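Yeast Cdc13 OB4 (Candida glabrata, PDB 3RMH) forms a homodimer through this OB-fold domain of the telomere protein Cdc13, which as a whole probably binds telomeric DNA. Local coordinates at residues 33-38 / 53-58. The protein carries 2 engineered substitutions. Residues are numbered along the deposited sequence; the frame is centred on the assembly and turned at random.
Sequences NVYIID and NELPLV. Engineered in segment 53-58: L57 (natural residue Met).
L55 lays its branch point over one face of the Y35 ring, a CH-pi contact with CG 3.9 Å from the ring centroid and 16° off the normal. CG sits a little toward the rim, and the two side chains cross at about a right angle. The methyls of L55 part: CD1 lies 3.7 Å from Y35 CD1, whereas CD2 meets I37 CG2 at 3.7 Å while still lying near Y35 CB. The I37 and L55 side chains slide past each other in opposite directions. At the ring's edge, near its plane, the backbone O of N53 is 3.5 Å from Y35 CD2. Strand 28-42 belongs to the curved sheet of the OB fold and pairs antiparallel with strand 46-52, the backbone of Y35 being hydrogen-bonded to V52; residues 53-58 are the chain leaving that second strand and passing the Y35 ring. N53 starts pointing away, but its amide ND2 comes back to a van der Waals contact with the V34 methyl CG1, at 3.5 Å. Two hydrogen bonds, ND2 to H14 O and I16 N to OD1, satisfy both ends of this amide and fix its rotation. I37 also packs on I114 of the second subunit, and P56 on R113 of that subunit.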
# COMPACT_ATOMS: atom_id res chain seq x y z
N ASN B 33 -4.46 13.61 -12.69
CA ASN B 33 -3.38 14.59 -12.57
C ASN B 33 -3.03 14.71 -11.10
O ASN B 33 -3.77 15.34 -10.34
CB ASN B 33 -3.78 15.94 -13.18
CG ASN B 33 -3.89 15.88 -14.69
OD1 ASN B 33 -2.88 15.89 -15.39
ND2 ASN B 33 -5.12 15.79 -15.19
N VAL B 34 -1.93 14.08 -10.70
CA VAL B 34 -1.70 13.85 -9.29
C VAL B 34 -0.25 14.05 -8.91
O VAL B 34 0.62 14.04 -9.77
CB VAL B 34 -2.15 12.43 -8.89
CG1 VAL B 34 -3.66 12.35 -8.91
CG2 VAL B 34 -1.55 11.39 -9.85
N TYR B 35 -0.01 14.24 -7.61
CA TYR B 35 1.35 14.40 -7.10
C TYR B 35 1.96 13.06 -6.79
O TYR B 35 1.36 12.27 -6.08
CB TYR B 35 1.35 15.21 -5.82
CG TYR B 35 0.96 16.65 -6.05
CD1 TYR B 35 1.93 17.60 -6.35
CD2 TYR B 35 -0.36 17.05 -5.97
CE1 TYR B 35 1.58 18.92 -6.57
CE2 TYR B 35 -0.71 18.37 -6.19
CZ TYR B 35 0.26 19.30 -6.48
OH TYR B 35 -0.08 20.62 -6.70
N ILE B 36 3.16 12.81 -7.30
CA ILE B 36 3.90 11.61 -6.90
C ILE B 36 4.61 11.91 -5.60
O ILE B 36 5.43 12.83 -5.55
CB ILE B 36 4.94 11.22 -7.97
CG1 ILE B 36 4.23 10.81 -9.27
CG2 ILE B 36 5.88 10.14 -7.43
CD1 ILE B 36 5.13 10.54 -10.45
N ILE B 37 4.32 11.17 -4.54
CA ILE B 37 4.95 11.48 -3.25
C ILE B 37 5.94 10.43 -2.75
O ILE B 37 6.68 10.69 -1.82
CB ILE B 37 3.92 11.73 -2.16
CG1 ILE B 37 2.97 10.52 -2.06
CG2 ILE B 37 3.16 13.02 -2.45
CD1 ILE B 37 2.05 10.59 -0.88
N ASP B 38 5.94 9.25 -3.34
CA ASP B 38 6.90 8.24 -2.93
C ASP B 38 7.07 7.27 -4.06
O ASP B 38 6.12 6.98 -4.79
CB ASP B 38 6.40 7.51 -1.67
CG ASP B 38 7.53 6.85 -0.88
OD1 ASP B 38 8.71 7.11 -1.18
OD2 ASP B 38 7.23 6.08 0.06
N ASN B 53 -4.04 13.51 -4.66
CA ASN B 53 -4.63 14.61 -5.41
C ASN B 53 -4.04 15.97 -4.99
O ASN B 53 -3.84 16.85 -5.82
CB ASN B 53 -6.16 14.60 -5.30
CG ASN B 53 -6.82 13.41 -6.01
OD1 ASN B 53 -7.50 12.60 -5.38
ND2 ASN B 53 -6.62 13.31 -7.32
N GLU B 54 -3.77 16.14 -3.69
CA GLU B 54 -3.20 17.39 -3.16
C GLU B 54 -2.11 17.11 -2.13
O GLU B 54 -2.22 16.17 -1.35
CB GLU B 54 -4.30 18.22 -2.51
CG GLU B 54 -5.39 18.67 -3.45
CD GLU B 54 -4.92 19.75 -4.41
OE1 GLU B 54 -4.01 20.52 -4.04
OE2 GLU B 54 -5.47 19.82 -5.53
N LEU B 55 -1.07 17.92 -2.12
CA LEU B 55 -0.08 17.80 -1.06
C LEU B 55 -0.73 18.29 0.24
O LEU B 55 -1.54 19.21 0.21
CB LEU B 55 1.18 18.60 -1.39
CG LEU B 55 1.90 18.10 -2.65
CD1 LEU B 55 3.01 19.06 -3.07
CD2 LEU B 55 2.46 16.70 -2.41
N PRO B 56 -0.40 17.65 1.37
CA PRO B 56 -1.11 18.05 2.60
C PRO B 56 -0.73 19.45 3.07
O PRO B 56 0.43 19.85 2.94
CB PRO B 56 -0.66 16.99 3.62
CG PRO B 56 0.63 16.44 3.08
CD PRO B 56 0.50 16.51 1.58
N LEU B 57 -1.70 20.19 3.60
CA LEU B 57 -1.45 21.54 4.13
C LEU B 57 -0.62 21.52 5.42
O LEU B 57 -0.40 20.46 6.01
CB LEU B 57 -2.76 22.29 4.40
CG LEU B 57 -3.93 22.18 3.42
CD1 LEU B 57 -4.70 20.90 3.67
CD2 LEU B 57 -4.84 23.39 3.57
N VAL B 58 -0.19 22.70 5.87
CA VAL B 58 0.69 22.80 7.03
C VAL B 58 0.17 22.06 8.26
O VAL B 58 -0.99 22.19 8.64
CB VAL B 58 0.94 24.27 7.43
CG1 VAL B 58 1.45 25.06 6.24
CG2 VAL B 58 -0.34 24.90 7.98